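Local coordinates for TcpB (PDB 4LQC), which belongs to the TIR-domain proteins of Brucella melitensis and is represented here by its TIR domain, a parallel beta-sheet flanked by helices, at residues Ala12-Asp17 with Phe72-Pro77; Phe21-Val26 with Ile36-Tyr41; Phe62-Leu67 with Lys132-Leu137. The protein carries 2 engineered substitutions. One frame throughout, in Å; residues are numbered along the deposited sequence.

Contact 1 (Ala12-Asp17 with Phe72-Pro77). Engineered in segment 12-17: Ala12 (natural residue Ser), Ile15 (natural residue Ser).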
loop_
_atom_site.group_PDB
_atom_site.type_symbol
_atom_site.label_atom_id
_atom_site.label_comp_id
_atom_site.label_asym_id
_atom_site.label_seq_id
_atom_site.Cartn_x
_atom_site.Cartn_y
_atom_site.Cartn_z
ATOM N N ALA B 12 -5.716 12.015 12.236
ATOM C CA ALA B 12 -4.411 12.618 12.026
ATOM C C ALA B 12 -3.834 12.157 10.694
ATOM O O ALA B 12 -3.844 10.972 10.384
ATOM C CB ALA B 12 -3.467 12.237 13.168
ATOM N N HIS B 13 -3.311 13.094 9.913
ATOM C CA HIS B 13 -2.886 12.774 8.560
ATOM C C HIS B 13 -1.892 13.815 8.087
ATOM O O HIS B 13 -1.869 14.942 8.593
ATOM C CB HIS B 13 -4.102 12.841 7.656
ATOM C CG HIS B 13 -4.801 14.162 7.704
ATOM N ND1 HIS B 13 -5.619 14.533 8.750
ATOM C CD2 HIS B 13 -4.798 15.207 6.842
ATOM C CE1 HIS B 13 -6.096 15.747 8.527
ATOM N NE2 HIS B 13 -5.612 16.179 7.376
ATOM N N ALA B 14 -1.064 13.437 7.123
ATOM C CA ALA B 14 -0.207 14.399 6.453
ATOM C C ALA B 14 -1.078 15.268 5.551
ATOM O O ALA B 14 -2.110 14.819 5.052
ATOM C CB ALA B 14 0.853 13.673 5.642
ATOM N N ILE B 15 -0.687 16.515 5.341
ATOM C CA ILE B 15 -1.497 17.386 4.501
ATOM C C ILE B 15 -1.656 16.835 3.089
ATOM O O ILE B 15 -2.712 16.979 2.480
ATOM C CB ILE B 15 -0.936 18.819 4.429
ATOM C CG1 ILE B 15 -1.801 19.666 3.481
ATOM C CG2 ILE B 15 0.527 18.804 3.997
ATOM C CD1 ILE B 15 -1.417 21.126 3.425
ATOM N N GLU B 16 -0.621 16.172 2.585
ATOM C CA GLU B 16 -0.621 15.674 1.215
ATOM C C GLU B 16 -1.750 14.686 0.989
ATOM O O GLU B 16 -2.191 14.491 -0.143
ATOM C CB GLU B 16 0.720 15.021 0.877
ATOM C CG GLU B 16 1.876 16.000 0.709
ATOM C CD GLU B 16 2.613 16.269 2.007
ATOM O OE1 GLU B 16 2.220 15.707 3.061
ATOM O OE2 GLU B 16 3.600 17.044 1.989
ATOM N N ASP B 17 -2.207 14.063 2.076
ATOM C CA ASP B 17 -3.292 13.084 2.032
ATOM C C ASP B 17 -4.655 13.729 2.267
ATOM O O ASP B 17 -5.688 13.076 2.105
ATOM C CB ASP B 17 -3.088 12.032 3.123
ATOM C CG ASP B 17 -1.920 11.117 2.851
ATOM O OD1 ASP B 17 -1.847 10.544 1.735
ATOM O OD2 ASP B 17 -1.076 10.962 3.763
ATOM N N PHE B 72 5.156 9.396 7.051
ATOM C CA PHE B 72 6.499 9.088 7.544
ATOM C C PHE B 72 7.541 10.097 7.062
ATOM O O PHE B 72 8.537 10.323 7.746
ATOM C CB PHE B 72 6.925 7.687 7.139
ATOM C CG PHE B 72 6.118 6.598 7.776
ATOM C CD1 PHE B 72 6.143 6.408 9.143
ATOM C CD2 PHE B 72 5.363 5.732 6.995
ATOM C CE1 PHE B 72 5.407 5.391 9.732
ATOM C CE2 PHE B 72 4.632 4.709 7.573
ATOM C CZ PHE B 72 4.649 4.543 8.945
ATOM N N SER B 73 7.302 10.718 5.906
ATOM C CA SER B 73 8.261 11.678 5.350
ATOM C C SER B 73 8.459 12.884 6.264
ATOM O O SER B 73 9.462 13.585 6.151
ATOM C CB SER B 73 7.837 12.154 3.966
ATOM O OG SER B 73 6.806 13.118 4.065
ATOM N N LYS B 74 7.513 13.119 7.173
ATOM C CA LYS B 74 7.617 14.230 8.111
ATOM C C LYS B 74 8.740 13.974 9.116
ATOM O O LYS B 74 9.078 14.850 9.891
ATOM C CB LYS B 74 6.302 14.456 8.869
ATOM C CG LYS B 74 5.062 14.611 8.006
ATOM C CD LYS B 74 5.126 15.849 7.111
ATOM C CE LYS B 74 4.187 15.710 5.912
ATOM N NZ LYS B 74 4.246 16.892 5.009
ATOM N N GLN B 75 9.303 12.769 9.092
ATOM C CA GLN B 75 10.413 12.412 9.966
ATOM C C GLN B 75 10.067 12.594 11.445
ATOM O O GLN B 75 10.699 13.393 12.140
ATOM C CB GLN B 75 11.668 13.223 9.608
ATOM C CG GLN B 75 12.308 12.852 8.259
ATOM C CD GLN B 75 13.621 13.599 8.005
ATOM O OE1 GLN B 75 13.795 14.748 8.434
ATOM N NE2 GLN B 75 14.554 12.944 7.316
ATOM N N TRP B 76 9.079 11.838 11.922
ATOM C CA TRP B 76 8.646 11.911 13.319
ATOM C C TRP B 76 9.672 11.235 14.214
ATOM O O TRP B 76 10.427 10.397 13.750
ATOM C CB TRP B 76 7.285 11.231 13.487
ATOM C CG TRP B 76 6.224 11.836 12.613
ATOM C CD1 TRP B 76 5.678 11.291 11.477
ATOM C CD2 TRP B 76 5.598 13.109 12.791
ATOM N NE1 TRP B 76 4.746 12.151 10.944
ATOM C CE2 TRP B 76 4.679 13.275 11.730
ATOM C CE3 TRP B 76 5.729 14.136 13.743
ATOM C CZ2 TRP B 76 3.892 14.425 11.596
ATOM C CZ3 TRP B 76 4.951 15.268 13.609
ATOM C CH2 TRP B 76 4.038 15.404 12.543
ATOM N N PRO B 77 9.707 11.600 15.506
ATOM C CA PRO B 77 10.660 10.906 16.375
ATOM C C PRO B 77 10.296 9.428 16.455
ATOM O O PRO B 77 9.120 9.102 16.328
ATOM C CB PRO B 77 10.477 11.607 17.742
ATOM C CG PRO B 77 9.914 12.956 17.401
ATOM C CD PRO B 77 9.009 12.695 16.204
#
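Lys74 forms a salt bridge with Glu16 and packs its CE on Ala14, from a type I beta turn that runs from Phe72 to Gln75. The turn is closed by the backbone bond from Gln75 N to Phe72 O, and it starts on Phe72, the last residue of helix 69-72. At its third position Lys74 sends a side chain toward the end of strand 7-14 and the residues just after it. The chain is bent near its root (chi2 -64°) and then extended to the amine, while Glu16, folded at its own chi2 of 90°, comes from the opposite direction. The ammonium lies between the two carboxylate oxygens, with Lys74 NZ 3.1 Å from Glu16 OE1 and 3.1 Å from Glu16 OE2. Each oxygen uses its syn lone pair, so the salt bridge is bidentate and probably restrains the rotation of the carboxylate. One bond back from the charge, Lys74 CE lies 3.9 Å from Ala14 CB. The engineered Ile15 adds a looser approach, its CG2 lying 4.3 Å from Lys74 NZ. Gln75 then leaves helical geometry with positive phi. Lys74 CB lies over one face of the Trp76 ring, 3.2 Å from its plane and toward the rim. Pro77 ends the loop as the N-cap residue of helix 78-83. The contact thus sits at the C-terminal end of strand 7-14 in the parallel sheet: His70 of helix 69-72 touches both Ala14 and Glu16, and Trp76 leans on Leu43 of strand 36-43 and Leu81 of helix 78-83.

Contact 2 (Phe21-Val26 with Ile36-Tyr41)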
loop_
_atom_site.group_PDB
_atom_site.type_symbol
_atom_site.label_atom_id
_atom_site.label_comp_id
_atom_site.label_asym_id
_atom_site.label_seq_id
_atom_site.Cartn_x
_atom_site.Cartn_y
_atom_site.Cartn_z
ATOM N N PHE B 21 -7.516 10.548 0.133
ATOM C CA PHE B 21 -8.081 9.490 0.978
ATOM C C PHE B 21 -8.743 9.994 2.260
ATOM O O PHE B 21 -9.813 9.505 2.626
ATOM C CB PHE B 21 -7.046 8.401 1.325
ATOM C CG PHE B 21 -7.557 7.379 2.324
ATOM C CD1 PHE B 21 -8.535 6.462 1.958
ATOM C CD2 PHE B 21 -7.085 7.360 3.633
ATOM C CE1 PHE B 21 -9.023 5.531 2.874
ATOM C CE2 PHE B 21 -7.572 6.431 4.553
ATOM C CZ PHE B 21 -8.546 5.518 4.166
ATOM N N VAL B 22 -8.121 10.951 2.950
ATOM C CA VAL B 22 -8.698 11.439 4.204
ATOM C C VAL B 22 -10.103 12.032 3.990
ATOM O O VAL B 22 -11.032 11.725 4.735
ATOM C CB VAL B 22 -7.767 12.447 4.930
ATOM C CG1 VAL B 22 -8.385 12.900 6.254
ATOM C CG2 VAL B 22 -6.392 11.835 5.155
ATOM N N GLN B 23 -10.281 12.857 2.968
ATOM C CA GLN B 23 -11.610 13.437 2.752
ATOM C C GLN B 23 -12.636 12.363 2.393
ATOM O O GLN B 23 -13.766 12.384 2.895
ATOM C CB GLN B 23 -11.589 14.540 1.694
ATOM C CG GLN B 23 -12.742 15.535 1.838
ATOM C CD GLN B 23 -12.841 16.498 0.671
ATOM O OE1 GLN B 23 -12.273 16.258 -0.397
ATOM N NE2 GLN B 23 -13.579 17.592 0.862
ATOM N N ASP B 24 -12.247 11.438 1.521
ATOM C CA ASP B 24 -13.039 10.242 1.255
ATOM C C ASP B 24 -13.522 9.568 2.542
ATOM O O ASP B 24 -14.712 9.320 2.707
ATOM C CB ASP B 24 -12.199 9.208 0.500
ATOM C CG ASP B 24 -11.815 9.651 -0.901
ATOM O OD1 ASP B 24 -11.245 8.803 -1.633
ATOM O OD2 ASP B 24 -12.065 10.823 -1.259
ATOM N N LEU B 25 -12.586 9.257 3.441
ATOM C CA LEU B 25 -12.896 8.545 4.685
ATOM C C LEU B 25 -13.694 9.395 5.681
ATOM O O LEU B 25 -14.510 8.869 6.439
ATOM C CB LEU B 25 -11.617 8.036 5.344
ATOM C CG LEU B 25 -11.799 7.284 6.661
ATOM C CD1 LEU B 25 -12.790 6.130 6.538
ATOM C CD2 LEU B 25 -10.452 6.784 7.157
ATOM N N VAL B 26 -13.458 10.704 5.686
ATOM C CA VAL B 26 -14.262 11.600 6.516
ATOM C C VAL B 26 -15.708 11.633 6.029
ATOM O O VAL B 26 -16.635 11.562 6.838
ATOM C CB VAL B 26 -13.684 13.036 6.582
ATOM C CG1 VAL B 26 -14.626 13.944 7.320
ATOM C CG2 VAL B 26 -12.330 13.017 7.269
ATOM N N ILE B 36 -16.571 13.119 13.529
ATOM C CA ILE B 36 -15.121 13.064 13.265
ATOM C C ILE B 36 -14.474 14.433 13.192
ATOM O O ILE B 36 -14.936 15.305 12.428
ATOM C CB ILE B 36 -14.812 12.392 11.915
ATOM C CG1 ILE B 36 -15.699 11.176 11.716
ATOM C CG2 ILE B 36 -13.343 11.957 11.829
ATOM C CD1 ILE B 36 -16.455 11.274 10.469
ATOM N N PHE B 37 -13.412 14.612 13.982
ATOM C CA PHE B 37 -12.538 15.774 13.878
ATOM C C PHE B 37 -11.510 15.526 12.776
ATOM O O PHE B 37 -10.942 14.428 12.665
ATOM C CB PHE B 37 -11.790 16.028 15.198
ATOM C CG PHE B 37 -12.637 16.653 16.280
ATOM C CD1 PHE B 37 -13.187 17.908 16.103
ATOM C CD2 PHE B 37 -12.854 15.992 17.479
ATOM C CE1 PHE B 37 -13.950 18.487 17.089
ATOM C CE2 PHE B 37 -13.611 16.566 18.472
ATOM C CZ PHE B 37 -14.160 17.818 18.278
ATOM N N TYR B 38 -11.245 16.554 11.982
ATOM C CA TYR B 38 -10.461 16.391 10.770
ATOM C C TYR B 38 -9.543 17.583 10.520
ATOM O O TYR B 38 -8.317 17.439 10.517
ATOM C CB TYR B 38 -11.455 16.154 9.625
ATOM C CG TYR B 38 -11.037 16.430 8.205
ATOM C CD1 TYR B 38 -9.817 16.004 7.706
ATOM C CD2 TYR B 38 -11.930 17.040 7.332
ATOM C CE1 TYR B 38 -9.475 16.235 6.380
ATOM C CE2 TYR B 38 -11.604 17.272 6.031
ATOM C CZ TYR B 38 -10.379 16.869 5.546
ATOM O OH TYR B 38 -10.066 17.109 4.220
ATOM N N ASP B 39 -10.136 18.762 10.344
ATOM C CA ASP B 39 -9.383 19.952 9.934
ATOM C C ASP B 39 -8.195 20.339 10.819
ATOM O O ASP B 39 -7.176 20.799 10.299
ATOM C CB ASP B 39 -10.303 21.168 9.788
ATOM C CG ASP B 39 -9.537 22.429 9.438
ATOM O OD1 ASP B 39 -9.046 22.532 8.299
ATOM O OD2 ASP B 39 -9.412 23.316 10.298
ATOM N N ALA B 40 -8.332 20.169 12.136
ATOM C CA ALA B 40 -7.298 20.596 13.087
ATOM C C ALA B 40 -6.240 19.536 13.316
ATOM O O ALA B 40 -5.331 19.709 14.129
ATOM C CB ALA B 40 -7.926 21.020 14.432
ATOM N N TYR B 41 -6.357 18.427 12.600
ATOM C CA TYR B 41 -5.444 17.320 12.809
ATOM C C TYR B 41 -4.571 17.048 11.602
ATOM O O TYR B 41 -4.081 15.942 11.418
ATOM C CB TYR B 41 -6.216 16.082 13.272
ATOM C CG TYR B 41 -6.774 16.327 14.652
ATOM C CD1 TYR B 41 -5.966 16.182 15.773
ATOM C CD2 TYR B 41 -8.073 16.772 14.833
ATOM C CE1 TYR B 41 -6.447 16.441 17.033
ATOM C CE2 TYR B 41 -8.569 17.028 16.104
ATOM C CZ TYR B 41 -7.747 16.864 17.193
ATOM O OH TYR B 41 -8.210 17.123 18.458
#
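Val26 and Ile36, on helix 18-31 and strand 36-43, form the closest CA pair of the two segments, with Val26 CA 7.0 Å from Ile36 CA. Tyr38 carries most of the side-chain contact. Its CG stands anti to the backbone N (chi1 158°), which swings the ring out to the helix, where Val22, Gln23 and Val26 receive it. Val26 meets it at about a right angle: CG2 sits over one face in a CH-pi contact, 4.0 Å from the ring centroid and 20° off the normal, shifted toward the CG side of the ring. One helical turn earlier, Val22 CG1 approaches obliquely and comes to 3.5 Å from Tyr38 CE1. The two valines are linked by the helical bond from Val26 N to Val22 O, and this spacing lets both meet the same ring. Helix 18-31 is the connection of a beta-alpha-beta crossover from strand 7-14 to the adjacent parallel strand 36-43, and Tyr38, at the break in strand 36-43 just after residues 36-37, lies between that strand and the helix. At the far end of the ring the hydroxyl passes the aliphatic part of Gln23, whose CB lies 3.9 Å from Tyr38 OH. The polar partner of this hydroxyl is the carbonyl O of Lys18, to which it is hydrogen-bonded, and the Lys18 side chain also makes a cation-pi interaction with the ring. Two residues before Tyr38, Ile36 points toward the helix and brings its CD1 methyl 3.6 Å from Val26 O.

Contact 3 (Phe62-Leu67 with Lys132-Leu137)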
loop_
_atom_site.group_PDB
_atom_site.type_symbol
_atom_site.label_atom_id
_atom_site.label_comp_id
_atom_site.label_asym_id
_atom_site.label_seq_id
_atom_site.Cartn_x
_atom_site.Cartn_y
_atom_site.Cartn_z
ATOM N N PHE B 62 -11.778 7.600 19.741
ATOM C CA PHE B 62 -10.697 6.931 19.025
ATOM C C PHE B 62 -9.833 7.849 18.166
ATOM O O PHE B 62 -10.253 8.924 17.772
ATOM C CB PHE B 62 -11.263 5.804 18.166
ATOM C CG PHE B 62 -11.749 4.634 18.965
ATOM C CD1 PHE B 62 -10.849 3.708 19.471
ATOM C CD2 PHE B 62 -13.100 4.469 19.226
ATOM C CE1 PHE B 62 -11.297 2.625 20.205
ATOM C CE2 PHE B 62 -13.552 3.397 19.964
ATOM C CZ PHE B 62 -12.658 2.472 20.450
ATOM N N GLY B 63 -8.613 7.404 17.890
ATOM C CA GLY B 63 -7.716 8.118 17.009
ATOM C C GLY B 63 -7.374 7.298 15.774
ATOM O O GLY B 63 -6.980 6.127 15.860
ATOM N N ILE B 64 -7.559 7.917 14.613
ATOM C CA ILE B 64 -7.147 7.333 13.352
ATOM C C ILE B 64 -5.885 8.050 12.908
ATOM O O ILE B 64 -5.816 9.279 12.913
ATOM C CB ILE B 64 -8.228 7.508 12.264
ATOM C CG1 ILE B 64 -9.553 6.870 12.703
ATOM C CG2 ILE B 64 -7.777 6.880 10.960
ATOM C CD1 ILE B 64 -10.697 7.126 11.734
ATOM N N VAL B 65 -4.874 7.283 12.548
ATOM C CA VAL B 65 -3.661 7.853 11.990
ATOM C C VAL B 65 -3.462 7.241 10.609
ATOM O O VAL B 65 -3.310 6.024 10.467
ATOM C CB VAL B 65 -2.449 7.514 12.842
ATOM C CG1 VAL B 65 -1.255 8.318 12.379
ATOM C CG2 VAL B 65 -2.737 7.791 14.307
ATOM N N VAL B 66 -3.487 8.086 9.590
ATOM C CA VAL B 66 -3.279 7.639 8.230
ATOM C C VAL B 66 -1.786 7.457 7.959
ATOM O O VAL B 66 -1.071 8.430 7.704
ATOM C CB VAL B 66 -3.878 8.653 7.259
ATOM C CG1 VAL B 66 -3.818 8.131 5.821
ATOM C CG2 VAL B 66 -5.299 8.934 7.665
ATOM N N LEU B 67 -1.331 6.207 8.021
ATOM C CA LEU B 67 0.066 5.852 7.802
ATOM C C LEU B 67 0.441 5.760 6.331
ATOM O O LEU B 67 0.278 4.719 5.713
ATOM C CB LEU B 67 0.348 4.503 8.443
ATOM C CG LEU B 67 0.271 4.453 9.968
ATOM C CD1 LEU B 67 0.841 3.104 10.428
ATOM C CD2 LEU B 67 1.055 5.607 10.560
ATOM N N LYS B 132 -17.298 1.365 7.495
ATOM C CA LYS B 132 -18.196 0.457 8.213
ATOM C C LYS B 132 -17.517 -0.154 9.434
ATOM O O LYS B 132 -18.076 -0.169 10.535
ATOM C CB LYS B 132 -18.690 -0.662 7.285
ATOM C CG LYS B 132 -19.499 -0.161 6.121
ATOM C CD LYS B 132 -20.179 -1.299 5.332
ATOM C CE LYS B 132 -21.109 -0.733 4.234
ATOM N NZ LYS B 132 -21.350 -1.679 3.084
ATOM N N GLU B 133 -16.301 -0.649 9.232
ATOM C CA GLU B 133 -15.543 -1.292 10.290
ATOM C C GLU B 133 -15.219 -0.342 11.426
ATOM O O GLU B 133 -15.345 -0.698 12.602
ATOM C CB GLU B 133 -14.254 -1.857 9.721
ATOM C CG GLU B 133 -13.469 -2.684 10.700
ATOM C CD GLU B 133 -12.847 -3.875 10.030
ATOM O OE1 GLU B 133 -13.358 -4.267 8.962
ATOM O OE2 GLU B 133 -11.857 -4.420 10.558
ATOM N N LEU B 134 -14.780 0.862 11.079
ATOM C CA LEU B 134 -14.489 1.867 12.090
ATOM C C LEU B 134 -15.773 2.229 12.810
ATOM O O LEU B 134 -15.783 2.360 14.036
ATOM C CB LEU B 134 -13.878 3.110 11.442
ATOM C CG LEU B 134 -12.455 2.941 10.918
ATOM C CD1 LEU B 134 -12.076 4.096 10.004
ATOM C CD2 LEU B 134 -11.506 2.871 12.104
ATOM N N HIS B 135 -16.857 2.380 12.042
ATOM C CA HIS B 135 -18.160 2.735 12.598
ATOM C C HIS B 135 -18.637 1.725 13.641
ATOM O O HIS B 135 -19.255 2.101 14.640
ATOM C CB HIS B 135 -19.203 2.888 11.488
ATOM C CG HIS B 135 -20.585 3.170 11.990
ATOM N ND1 HIS B 135 -21.017 4.438 12.320
ATOM C CD2 HIS B 135 -21.641 2.348 12.209
ATOM C CE1 HIS B 135 -22.274 4.386 12.723
ATOM N NE2 HIS B 135 -22.675 3.127 12.671
ATOM N N SER B 136 -18.336 0.450 13.415
ATOM C CA SER B 136 -18.677 -0.593 14.377
ATOM C C SER B 136 -18.112 -0.372 15.777
ATOM O O SER B 136 -18.724 -0.795 16.757
ATOM C CB SER B 136 -18.227 -1.956 13.875
ATOM O OG SER B 136 -19.233 -2.516 13.056
ATOM N N LEU B 137 -16.954 0.280 15.874
ATOM C CA LEU B 137 -16.331 0.545 17.174
ATOM C C LEU B 137 -17.095 1.563 18.018
ATOM O O LEU B 137 -16.940 1.608 19.238
ATOM C CB LEU B 137 -14.897 1.043 17.004
ATOM C CG LEU B 137 -13.872 0.110 16.370
ATOM C CD1 LEU B 137 -12.487 0.678 16.604
ATOM C CD2 LEU B 137 -13.992 -1.289 16.945
#
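Over the centre of one face of the Phe62 ring lies the CD1 methyl of Leu137, 4.2 Å from the centroid and only 10° off the normal, a well-centred CH-pi contact. Phe62 CE2 comes 4.0 Å from Leu137 CB and 3.9 Å from Leu137 O, so the ring meets the methyl over its face and the CB and carbonyl O near CE2. The two side chains cross at about a right angle. Two residues along the strand, Ile64 makes the second meeting: its chain is extended at chi2 (174°), and its CD1 touches Leu134 CD1 at 3.8 Å, tip to tip. Phe62 and Ile64 point toward the helix because alternate residues of a strand share a side, while Leu134 and Leu137 are three apart, about one turn, and linked by the bond from Leu137 N to Leu134 O. Strand 60-68 is the middle strand of the parallel sheet, between strands 7-14 and 95-100, and helix 127-136 packs against one face of the sheet. Leu29 of helix 18-31 touches both Ile64 and Leu134 and joins the two helices over the sheet. With no directional bond between the segments, the contact rests on shape fit and burial, strongest where Ile64 and Leu134 are buried and less so at exposed Leu137.

Contact 1 is polar and lies toward the surface, where a salt bridge joins the residues just after strand 7-14 to the turn at the end of helix 69-72, whereas contacts 2 and 3 are largely apolar and press helices 18-31 and 127-136 on the sheet. Contact 2 is the more buried of these; contact 3 runs from a buried pair out to an exposed leucine. Strands 7-14 and 60-68 tie contacts 1 and 3 together, with Ala12 N 2.8 Å from Ile64 O in a probable hydrogen bond. Val22 of contact 2 touches both His13 and Val66, and Leu25 meets Leu134, so residues 21-26 pack against segments of both other contacts.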